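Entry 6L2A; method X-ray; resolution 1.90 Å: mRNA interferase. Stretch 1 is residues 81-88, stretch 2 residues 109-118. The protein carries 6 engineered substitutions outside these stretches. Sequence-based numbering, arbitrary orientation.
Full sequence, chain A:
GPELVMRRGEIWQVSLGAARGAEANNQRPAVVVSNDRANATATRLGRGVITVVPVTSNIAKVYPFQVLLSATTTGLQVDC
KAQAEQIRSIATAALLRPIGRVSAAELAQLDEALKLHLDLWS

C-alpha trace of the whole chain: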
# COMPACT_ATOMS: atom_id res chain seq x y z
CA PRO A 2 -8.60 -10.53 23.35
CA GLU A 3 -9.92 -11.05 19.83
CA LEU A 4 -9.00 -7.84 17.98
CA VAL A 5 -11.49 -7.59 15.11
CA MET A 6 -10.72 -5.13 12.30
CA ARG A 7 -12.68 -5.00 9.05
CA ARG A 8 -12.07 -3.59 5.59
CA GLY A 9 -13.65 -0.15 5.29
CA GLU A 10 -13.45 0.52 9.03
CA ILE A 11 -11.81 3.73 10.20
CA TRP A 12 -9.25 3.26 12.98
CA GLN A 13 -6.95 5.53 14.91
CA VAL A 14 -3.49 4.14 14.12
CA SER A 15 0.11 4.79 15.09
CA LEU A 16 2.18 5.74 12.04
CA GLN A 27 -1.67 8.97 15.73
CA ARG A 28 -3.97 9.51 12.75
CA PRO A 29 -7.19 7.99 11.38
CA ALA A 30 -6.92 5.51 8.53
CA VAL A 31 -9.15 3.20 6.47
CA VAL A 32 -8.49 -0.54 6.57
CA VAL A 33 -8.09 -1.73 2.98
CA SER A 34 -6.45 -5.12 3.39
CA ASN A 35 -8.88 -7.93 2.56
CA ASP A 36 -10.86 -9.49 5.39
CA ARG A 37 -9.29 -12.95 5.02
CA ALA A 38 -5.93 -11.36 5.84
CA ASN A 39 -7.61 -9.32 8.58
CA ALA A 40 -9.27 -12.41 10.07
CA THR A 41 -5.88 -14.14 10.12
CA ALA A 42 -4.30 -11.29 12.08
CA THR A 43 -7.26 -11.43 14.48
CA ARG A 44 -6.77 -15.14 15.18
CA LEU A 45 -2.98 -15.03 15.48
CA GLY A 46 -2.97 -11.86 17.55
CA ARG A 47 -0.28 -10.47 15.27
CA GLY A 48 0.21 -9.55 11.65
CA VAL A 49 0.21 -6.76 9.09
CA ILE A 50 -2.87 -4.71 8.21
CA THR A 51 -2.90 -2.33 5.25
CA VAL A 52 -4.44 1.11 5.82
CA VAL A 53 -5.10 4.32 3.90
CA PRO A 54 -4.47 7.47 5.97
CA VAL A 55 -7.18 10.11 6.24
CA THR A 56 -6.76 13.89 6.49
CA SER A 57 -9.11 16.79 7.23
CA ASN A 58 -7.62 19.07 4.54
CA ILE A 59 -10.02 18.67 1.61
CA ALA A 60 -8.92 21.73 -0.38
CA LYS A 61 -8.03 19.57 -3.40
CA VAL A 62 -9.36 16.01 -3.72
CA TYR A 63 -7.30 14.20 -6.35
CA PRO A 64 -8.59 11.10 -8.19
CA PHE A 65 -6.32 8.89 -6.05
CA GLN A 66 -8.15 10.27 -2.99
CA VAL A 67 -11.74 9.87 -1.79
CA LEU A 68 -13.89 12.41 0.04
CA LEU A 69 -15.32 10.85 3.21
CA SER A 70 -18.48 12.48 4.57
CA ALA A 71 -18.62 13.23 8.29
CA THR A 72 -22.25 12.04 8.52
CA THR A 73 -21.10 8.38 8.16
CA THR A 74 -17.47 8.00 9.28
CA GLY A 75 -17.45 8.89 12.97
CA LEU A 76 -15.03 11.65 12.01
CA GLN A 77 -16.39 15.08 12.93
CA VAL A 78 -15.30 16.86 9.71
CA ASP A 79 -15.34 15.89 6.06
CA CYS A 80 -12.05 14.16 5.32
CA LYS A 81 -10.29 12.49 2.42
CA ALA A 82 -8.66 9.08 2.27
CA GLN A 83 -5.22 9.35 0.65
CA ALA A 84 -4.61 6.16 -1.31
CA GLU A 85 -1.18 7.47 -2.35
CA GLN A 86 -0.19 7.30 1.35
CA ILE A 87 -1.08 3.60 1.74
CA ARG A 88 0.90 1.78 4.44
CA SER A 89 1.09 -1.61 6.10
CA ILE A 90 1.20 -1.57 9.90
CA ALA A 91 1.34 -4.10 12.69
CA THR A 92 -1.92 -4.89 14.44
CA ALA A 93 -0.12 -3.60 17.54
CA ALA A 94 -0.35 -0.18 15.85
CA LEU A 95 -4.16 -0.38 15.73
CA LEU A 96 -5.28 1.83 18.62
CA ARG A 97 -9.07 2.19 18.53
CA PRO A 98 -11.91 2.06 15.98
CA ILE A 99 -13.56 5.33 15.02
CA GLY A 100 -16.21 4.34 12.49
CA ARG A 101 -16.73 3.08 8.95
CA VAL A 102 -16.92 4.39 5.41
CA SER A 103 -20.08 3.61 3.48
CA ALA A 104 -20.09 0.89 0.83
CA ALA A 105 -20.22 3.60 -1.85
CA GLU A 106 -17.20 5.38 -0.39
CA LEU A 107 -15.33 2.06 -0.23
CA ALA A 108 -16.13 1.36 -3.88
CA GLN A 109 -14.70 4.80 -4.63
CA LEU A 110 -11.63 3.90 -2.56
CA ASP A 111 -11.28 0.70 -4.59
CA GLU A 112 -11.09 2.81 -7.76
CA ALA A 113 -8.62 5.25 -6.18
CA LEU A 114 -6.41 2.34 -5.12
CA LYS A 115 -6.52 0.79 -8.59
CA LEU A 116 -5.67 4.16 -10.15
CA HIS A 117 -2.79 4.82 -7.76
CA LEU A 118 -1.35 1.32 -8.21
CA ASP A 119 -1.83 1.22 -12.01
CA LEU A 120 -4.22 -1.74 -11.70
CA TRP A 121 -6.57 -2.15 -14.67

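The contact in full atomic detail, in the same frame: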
# COMPACT_ATOMS: atom_id res chain seq x y z
N LYS A 81 -10.59 13.24 3.63
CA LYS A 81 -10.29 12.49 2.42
C LYS A 81 -9.31 11.38 2.74
O LYS A 81 -8.34 11.58 3.47
CB LYS A 81 -9.75 13.40 1.30
CG LYS A 81 -8.45 14.11 1.61
CD LYS A 81 -7.96 14.86 0.38
CE LYS A 81 -6.56 15.42 0.58
NZ LYS A 81 -6.15 16.31 -0.54
N ALA A 82 -9.60 10.19 2.22
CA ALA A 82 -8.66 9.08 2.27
C ALA A 82 -7.61 9.28 1.19
O ALA A 82 -7.95 9.60 0.05
CB ALA A 82 -9.39 7.75 2.07
N GLN A 83 -6.35 9.11 1.55
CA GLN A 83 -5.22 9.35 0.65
C GLN A 83 -4.62 8.01 0.26
O GLN A 83 -3.74 7.48 0.94
CB GLN A 83 -4.19 10.25 1.33
CG GLN A 83 -4.74 11.56 1.85
CD GLN A 83 -3.66 12.40 2.51
OE1 GLN A 83 -3.51 12.39 3.74
NE2 GLN A 83 -2.91 13.14 1.71
N ALA A 84 -5.10 7.45 -0.86
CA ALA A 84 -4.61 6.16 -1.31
C ALA A 84 -3.13 6.20 -1.68
O ALA A 84 -2.47 5.16 -1.63
CB ALA A 84 -5.43 5.65 -2.50
N GLU A 85 -2.60 7.37 -2.05
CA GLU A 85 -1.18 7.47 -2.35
C GLU A 85 -0.31 7.38 -1.10
O GLU A 85 0.91 7.26 -1.22
CB GLU A 85 -0.89 8.78 -3.09
CG GLU A 85 -0.74 10.03 -2.22
CD GLU A 85 -2.07 10.62 -1.76
OE1 GLU A 85 -3.13 9.97 -1.94
OE2 GLU A 85 -2.06 11.74 -1.21
N GLN A 86 -0.92 7.41 0.09
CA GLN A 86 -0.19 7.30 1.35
C GLN A 86 -0.39 5.93 2.00
O GLN A 86 -0.19 5.79 3.21
CB GLN A 86 -0.62 8.41 2.31
CG GLN A 86 -0.48 9.81 1.74
CD GLN A 86 0.64 10.59 2.38
OE1 GLN A 86 1.82 10.29 2.18
NE2 GLN A 86 0.28 11.61 3.15
N ILE A 87 -0.77 4.92 1.21
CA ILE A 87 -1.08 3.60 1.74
C ILE A 87 0.12 3.02 2.48
O ILE A 87 1.27 3.15 2.04
CB ILE A 87 -1.54 2.69 0.59
CG1 ILE A 87 -1.84 1.27 1.06
CG2 ILE A 87 -0.51 2.68 -0.54
CD1 ILE A 87 -2.40 0.39 -0.04
N ARG A 88 -0.14 2.40 3.63
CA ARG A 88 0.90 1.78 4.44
C ARG A 88 0.40 0.47 5.01
O ARG A 88 -0.80 0.26 5.20
CB ARG A 88 1.35 2.66 5.62
CG ARG A 88 1.19 4.16 5.45
CD ARG A 88 2.46 4.79 4.91
NE ARG A 88 2.50 6.22 5.22
CZ ARG A 88 2.93 6.71 6.37
NH1 ARG A 88 2.94 8.02 6.57
NH2 ARG A 88 3.34 5.90 7.34
N GLN A 109 -15.53 3.71 -4.14
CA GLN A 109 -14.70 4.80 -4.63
C GLN A 109 -13.24 4.60 -4.23
O GLN A 109 -12.33 4.85 -5.03
CB GLN A 109 -15.22 6.14 -4.10
CG GLN A 109 -16.38 6.72 -4.88
CD GLN A 109 -16.78 8.09 -4.38
OE1 GLN A 109 -16.75 9.07 -5.13
NE2 GLN A 109 -17.15 8.17 -3.11
N LEU A 110 -13.00 4.16 -2.99
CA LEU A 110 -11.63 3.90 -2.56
C LEU A 110 -11.00 2.76 -3.34
O LEU A 110 -9.80 2.78 -3.61
CB LEU A 110 -11.60 3.62 -1.06
CG LEU A 110 -10.22 3.50 -0.40
CD1 LEU A 110 -9.32 4.67 -0.80
CD2 LEU A 110 -10.39 3.46 1.11
N ASP A 111 -11.80 1.75 -3.72
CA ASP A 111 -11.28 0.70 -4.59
C ASP A 111 -10.76 1.28 -5.90
O ASP A 111 -9.69 0.90 -6.38
CB ASP A 111 -12.36 -0.35 -4.87
CG ASP A 111 -12.76 -1.14 -3.64
OD1 ASP A 111 -12.04 -1.07 -2.62
OD2 ASP A 111 -13.79 -1.83 -3.70
N GLU A 112 -11.52 2.21 -6.50
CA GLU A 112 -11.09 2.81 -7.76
C GLU A 112 -9.86 3.68 -7.56
O GLU A 112 -8.96 3.70 -8.42
CB GLU A 112 -12.24 3.61 -8.37
CG GLU A 112 -13.37 2.76 -8.89
CD GLU A 112 -12.93 1.86 -10.03
OE1 GLU A 112 -12.35 2.38 -11.01
OE2 GLU A 112 -13.16 0.64 -9.95
N ALA A 113 -9.80 4.42 -6.45
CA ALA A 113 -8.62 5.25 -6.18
C ALA A 113 -7.38 4.39 -5.97
O ALA A 113 -6.28 4.76 -6.40
CB ALA A 113 -8.88 6.14 -4.97
N LEU A 114 -7.54 3.24 -5.30
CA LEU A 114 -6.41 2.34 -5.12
C LEU A 114 -5.95 1.75 -6.44
O LEU A 114 -4.75 1.67 -6.70
CB LEU A 114 -6.80 1.23 -4.14
CG LEU A 114 -6.90 1.64 -2.67
CD1 LEU A 114 -7.63 0.57 -1.86
CD2 LEU A 114 -5.52 1.91 -2.09
N LYS A 115 -6.89 1.33 -7.29
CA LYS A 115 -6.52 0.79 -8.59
C LYS A 115 -5.83 1.84 -9.45
O LYS A 115 -4.84 1.55 -10.14
CB LYS A 115 -7.75 0.24 -9.31
CG LYS A 115 -8.37 -0.96 -8.63
CD LYS A 115 -9.30 -1.70 -9.56
CE LYS A 115 -10.32 -0.75 -10.16
NZ LYS A 115 -10.96 -1.33 -11.38
N LEU A 116 -6.32 3.08 -9.41
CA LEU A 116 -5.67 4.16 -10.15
C LEU A 116 -4.25 4.40 -9.63
O LEU A 116 -3.30 4.48 -10.41
CB LEU A 116 -6.50 5.44 -10.04
CG LEU A 116 -5.84 6.69 -10.64
CD1 LEU A 116 -5.87 6.64 -12.16
CD2 LEU A 116 -6.50 7.95 -10.12
N HIS A 117 -4.10 4.52 -8.31
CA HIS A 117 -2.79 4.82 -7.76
C HIS A 117 -1.79 3.71 -8.05
O HIS A 117 -0.60 3.98 -8.27
CB HIS A 117 -2.87 5.05 -6.25
CG HIS A 117 -1.54 5.23 -5.60
ND1 HIS A 117 -0.70 6.29 -5.88
CD2 HIS A 117 -0.88 4.46 -4.70
CE1 HIS A 117 0.40 6.17 -5.17
NE2 HIS A 117 0.32 5.07 -4.45
N LEU A 118 -2.24 2.46 -8.05
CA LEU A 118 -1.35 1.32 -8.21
C LEU A 118 -1.28 0.82 -9.65
O LEU A 118 -0.66 -0.22 -9.90
CB LEU A 118 -1.77 0.20 -7.27
CG LEU A 118 -1.61 0.56 -5.79
CD1 LEU A 118 -2.24 -0.50 -4.92
CD2 LEU A 118 -0.15 0.75 -5.42

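The imidazole of His117, in the last turn of the helix in stretch 2, presents a face to the backbone of stretch 1: Glu85 CA stands 3.5 Å from the centroid of the ring formed by His117 CG, ND1, CD2, CE1 and NE2, only 13° off the ring normal. This is a CH-pi contact over the ring face, made by a main-chain carbon rather than by a side chain. Ala84 C lies over the same face, so the ring face covers part of the backbone of the two residues of the short 3-10 segment. Other close pairs are Glu85 CB to His117 CE1, 3.6 Å, and Ala84 O to His117 CD2, 3.5 Å. The CA-to-CB bond of His117 points toward stretch 1, and chi1 is trans (174°); its NE2 is hydrogen-bonded elsewhere in the structure.

The carboxylate of Glu85 takes no part in the CH-pi contact. The CA-to-CB bond of Glu85 points sideways, and chi1 of 82° (p) with chi2 of -79° (m) leads the end of the chain away from the helix, where Glu85 OE2 accepts a weak hydrogen bond from Gln83 NE2 (3.3 Å, N-H...acceptor angle 133°).

The rest of the contact is apolar and centres on Ala84, which gives up more area to the other stretch than any other residue here. Its CB points toward the helix and reaches three of its residues: Ala84 CB is 3.8 Å from Leu114 CD2, 4.3 Å from Ala113 CB and 4.4 Å from Leu110 CD1. The backbones are near each other here, with Ala84 CA 5.7 Å from Leu114 CA. Leu110, Ala113, Leu114 and His117 recur at the three- and four-residue spacing of a helix, which places them along one side of it.

On the two flanks of Ala84 in sequence, Ala82 and Ile87 also direct CB toward the helix. Ala82 CB meets Leu110 CD1 at 4.2 Å, while Ile87, extended with both chi angles trans, brings CD1 to 4.0 Å from Leu114 CD2. The CA-to-CB bonds of Leu110 and Leu114 point sideways relative to stretch 1, but the ends of both side chains come nearer to it. Gln83 and Gln86 point away and touch nothing in the helix.

No hydrogen bond crosses between the stretches. Each is instead held by its own backbone: Gln86 N donates to Gln83 O (2.9 Å) around the turn, and His117 N donates to Ala113 O (2.9 Å) in the helix. The contact buries 344 Å², summed over both sides.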